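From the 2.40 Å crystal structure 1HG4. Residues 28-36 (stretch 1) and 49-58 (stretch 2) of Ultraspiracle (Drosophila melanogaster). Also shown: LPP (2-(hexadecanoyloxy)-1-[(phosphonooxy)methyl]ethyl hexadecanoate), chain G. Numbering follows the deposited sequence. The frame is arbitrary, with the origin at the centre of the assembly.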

# COMPACT_ATOMS: atom_id res chain seq x y z
N ARG A 28 14.92 17.18 30.24
CA ARG A 28 13.86 16.18 30.38
C ARG A 28 14.37 14.83 29.87
O ARG A 28 15.14 14.77 28.91
CB ARG A 28 12.61 16.63 29.61
CG ARG A 28 11.86 17.78 30.26
CD ARG A 28 11.24 18.70 29.21
NE ARG A 28 10.38 19.74 29.79
CZ ARG A 28 9.19 19.51 30.33
NH1 ARG A 28 8.71 18.27 30.38
NH2 ARG A 28 8.47 20.51 30.83
N ALA A 29 13.93 13.75 30.50
CA ALA A 29 14.39 12.43 30.11
C ALA A 29 13.36 11.35 30.34
O ALA A 29 12.53 11.45 31.24
CB ALA A 29 15.67 12.09 30.87
N LEU A 30 13.44 10.32 29.51
CA LEU A 30 12.57 9.15 29.62
C LEU A 30 13.48 8.16 30.37
O LEU A 30 14.45 7.64 29.81
CB LEU A 30 12.23 8.62 28.21
CG LEU A 30 11.35 7.40 27.95
CD1 LEU A 30 11.18 6.59 29.21
CD2 LEU A 30 10.01 7.85 27.43
N THR A 31 13.18 7.93 31.64
CA THR A 31 14.02 7.04 32.44
C THR A 31 13.75 5.55 32.21
O THR A 31 13.00 4.92 32.96
CB THR A 31 13.86 7.36 33.94
OG1 THR A 31 12.50 7.11 34.33
CG2 THR A 31 14.17 8.82 34.22
N PHE A 32 14.37 4.99 31.18
CA PHE A 32 14.23 3.57 30.89
C PHE A 32 15.45 2.81 31.43
O PHE A 32 15.33 1.71 31.97
CB PHE A 32 14.11 3.35 29.37
CG PHE A 32 13.90 1.91 28.99
CD1 PHE A 32 12.91 1.16 29.60
CD2 PHE A 32 14.69 1.31 28.03
CE1 PHE A 32 12.72 -0.18 29.26
CE2 PHE A 32 14.51 -0.03 27.68
CZ PHE A 32 13.53 -0.77 28.30
N LEU A 33 16.63 3.41 31.27
CA LEU A 33 17.84 2.78 31.75
C LEU A 33 18.16 3.32 33.13
O LEU A 33 17.84 4.46 33.46
CB LEU A 33 19.02 3.08 30.82
CG LEU A 33 19.12 2.32 29.49
CD1 LEU A 33 17.87 2.47 28.71
CD2 LEU A 33 20.30 2.85 28.70
N ARG A 34 18.80 2.48 33.94
CA ARG A 34 19.21 2.83 35.29
C ARG A 34 19.77 1.59 35.96
O ARG A 34 19.37 0.46 35.65
CB ARG A 34 18.03 3.38 36.10
CG ARG A 34 16.84 2.48 36.12
CD ARG A 34 16.05 2.68 37.39
NE ARG A 34 14.88 1.80 37.40
CZ ARG A 34 13.68 2.14 36.93
NH1 ARG A 34 13.49 3.35 36.40
NH2 ARG A 34 12.68 1.26 36.97
N VAL A 35 20.70 1.80 36.87
CA VAL A 35 21.33 0.69 37.56
C VAL A 35 20.64 0.47 38.90
O VAL A 35 20.53 1.39 39.70
CB VAL A 35 22.87 0.94 37.73
CG1 VAL A 35 23.14 2.41 37.96
CG2 VAL A 35 23.44 0.12 38.87
N GLY A 36 20.14 -0.75 39.09
CA GLY A 36 19.45 -1.09 40.33
C GLY A 36 20.22 -2.16 41.09
O GLY A 36 21.26 -2.62 40.61
P1 LPP G . 35.36 -6.15 36.15
O2 LPP G . 36.71 -5.95 35.27
O3 LPP G . 35.88 -6.28 37.68
O4 LPP G . 34.43 -7.50 35.62
O5 LPP G . 34.53 -4.74 36.09
C6 LPP G . 34.71 -3.94 34.94
C7 LPP G . 33.55 -2.96 34.79
C8 LPP G . 34.05 -1.71 34.06
O9 LPP G . 32.54 -3.58 34.01
O27 LPP G . 32.98 -0.89 33.71
C11 LPP G . 31.29 -3.52 34.57
O10 LPP G . 31.04 -3.36 35.76
C12 LPP G . 30.24 -3.69 33.48
C13 LPP G . 29.77 -2.31 33.04
C14 LPP G . 28.36 -2.38 32.49
C15 LPP G . 28.40 -2.12 31.00
C16 LPP G . 27.20 -1.30 30.59
C17 LPP G . 27.43 -0.76 29.18
C18 LPP G . 26.13 -0.84 28.40
C19 LPP G . 26.31 -1.82 27.25
C20 LPP G . 26.29 -1.05 25.93
C21 LPP G . 25.18 -1.59 25.03
C22 LPP G . 23.85 -0.94 25.39
C23 LPP G . 23.56 0.23 24.46
C24 LPP G . 22.39 1.02 25.03
C25 LPP G . 22.03 2.17 24.11
C26 LPP G . 20.81 1.80 23.27
C29 LPP G . 33.40 0.29 33.18
O28 LPP G . 34.54 0.54 32.81
C30 LPP G . 32.22 1.25 33.14
C31 LPP G . 32.38 2.24 31.98
C32 LPP G . 31.32 1.98 30.91
C33 LPP G . 32.00 1.72 29.56
C34 LPP G . 30.95 1.52 28.48
C35 LPP G . 31.62 1.46 27.11
C36 LPP G . 30.65 1.96 26.05
C37 LPP G . 30.17 0.79 25.20
C38 LPP G . 29.96 1.23 23.76
C39 LPP G . 28.47 1.25 23.43
C40 LPP G . 27.97 2.69 23.48
C41 LPP G . 26.66 2.81 22.71
C42 LPP G . 25.80 3.85 23.41
C43 LPP G . 24.71 4.33 22.47
C44 LPP G . 23.98 5.52 23.09
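Stretch 2 (49-58) VSALCQVVNK

Stretch 2 is helical from Val 49 to Lys 58, part of a longer helix that extends beyond both ends, whereas stretch 1 is an irregular, mostly extended segment without regular secondary structure. The two run in opposite senses: the first residues of stretch 2 lie near Val 35, its middle near Leu 33 and its last residues near Leu 30 and Ala 29, where the CA atoms of Ala 29 and Lys 58 come within 4.1 Å.

Val 49 directs its CA-to-CB bond toward stretch 1 but remains short of contact; its CG2 lies 3.9 Å from C14 of the lipid LPP, an apolar pairing well suited to a branched aliphatic side chain. Small Ser 50 makes the first contact, its CB 3.7 Å from CG1 of Val 35, while its hydroxyl is hydrogen-bonded elsewhere in the structure. Ala 51 and Leu 52 make no contact with stretch 1.

One turn on from Val 49, Cys 53 again faces stretch 1. Its SG packs 3.7 Å from CB of Leu 33 and lies 3.4 Å from N of Arg 34, so that a compact, polarizable side chain fits closely against the backbone. Gln 54 and Val 55 point away, as the helical repeat requires; the exposed amide of Gln 54 is at home there. Val 56 returns to the interface, with CG1 3.7 Å from CD2 of Leu 33, and its CG2 is 4.0 Å from C44 of LPP. The branched side chain thus fills the space between Leu 33 and the end of a lipid chain.

Asn 57 anchors the contact and has the largest area covered by the other stretch. Its OD1 accepts hydrogen bonds from N of Phe 32 and N of Leu 33, both at 2.9 Å, while its ND2 donates to O of Leu 33 at 2.8 Å with a nearly linear geometry. A carboxamide carries an acceptor and a donor side by side, and so can bond both N and O of Leu 33, and N of Phe 32 as well. Backbone O of Asn 57 accepts from N of Leu 30 at 2.8 Å.

CG of Lys 58 lies 3.8 Å from CB of Ala 29, whose small side chain permits the close backbone approach, and CA of Lys 58 is 3.8 Å from O of Arg 28. Its CA-to-CB bond points away overall, and the extended chain takes NZ to a hydrogen bond elsewhere in the structure.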

# COMPACT_ATOMS: atom_id res chain seq x y z
N VAL A 49 28.32 4.00 34.90
CA VAL A 49 27.23 3.41 34.14
C VAL A 49 25.95 4.23 34.25
O VAL A 49 25.21 4.38 33.27
CB VAL A 49 26.94 1.97 34.59
CG1 VAL A 49 25.69 1.44 33.90
CG2 VAL A 49 28.14 1.07 34.26
N SER A 50 25.67 4.77 35.43
CA SER A 50 24.45 5.55 35.61
C SER A 50 24.54 6.86 34.82
O SER A 50 23.52 7.42 34.43
CB SER A 50 24.20 5.84 37.09
OG SER A 50 25.19 6.71 37.60
N ALA A 51 25.76 7.34 34.60
CA ALA A 51 25.96 8.57 33.84
C ALA A 51 25.58 8.26 32.39
O ALA A 51 24.95 9.07 31.71
CB ALA A 51 27.42 9.03 33.92
N LEU A 52 25.96 7.06 31.93
CA LEU A 52 25.64 6.61 30.57
C LEU A 52 24.13 6.50 30.45
O LEU A 52 23.57 6.84 29.42
CB LEU A 52 26.29 5.26 30.28
CG LEU A 52 25.88 4.61 28.95
CD1 LEU A 52 26.27 5.50 27.80
CD2 LEU A 52 26.55 3.26 28.81
N CYS A 53 23.50 6.03 31.52
CA CYS A 53 22.05 5.87 31.56
C CYS A 53 21.35 7.22 31.41
O CYS A 53 20.40 7.35 30.64
CB CYS A 53 21.61 5.20 32.87
SG CYS A 53 21.95 3.42 33.06
N GLN A 54 21.81 8.22 32.13
CA GLN A 54 21.20 9.54 32.05
C GLN A 54 21.29 10.13 30.64
O GLN A 54 20.34 10.76 30.17
CB GLN A 54 21.86 10.50 33.04
CG GLN A 54 20.91 11.61 33.51
CD GLN A 54 21.53 12.53 34.56
OE1 GLN A 54 22.19 12.07 35.51
NE2 GLN A 54 21.31 13.83 34.40
N VAL A 55 22.42 9.91 29.97
CA VAL A 55 22.59 10.40 28.60
C VAL A 55 21.56 9.76 27.67
O VAL A 55 20.84 10.45 26.95
CB VAL A 55 24.01 10.07 28.07
CG1 VAL A 55 24.05 10.22 26.55
CG2 VAL A 55 25.03 11.00 28.70
N VAL A 56 21.47 8.43 27.69
CA VAL A 56 20.52 7.73 26.86
C VAL A 56 19.08 8.10 27.18
O VAL A 56 18.28 8.27 26.27
CB VAL A 56 20.71 6.20 26.99
CG1 VAL A 56 19.72 5.47 26.12
CG2 VAL A 56 22.12 5.83 26.59
N ASN A 57 18.74 8.24 28.47
CA ASN A 57 17.37 8.58 28.84
C ASN A 57 16.96 9.96 28.30
O ASN A 57 15.78 10.19 28.04
CB ASN A 57 17.18 8.54 30.37
CG ASN A 57 17.22 7.11 30.94
OD1 ASN A 57 16.83 6.15 30.28
ND2 ASN A 57 17.69 6.98 32.18
N LYS A 58 17.92 10.86 28.15
CA LYS A 58 17.63 12.19 27.61
C LYS A 58 17.44 12.10 26.09
O LYS A 58 16.59 12.78 25.51
CB LYS A 58 18.75 13.17 27.94
CG LYS A 58 18.85 13.52 29.42
CD LYS A 58 19.87 14.61 29.70
CE LYS A 58 19.94 14.89 31.21
NZ LYS A 58 20.87 16.01 31.59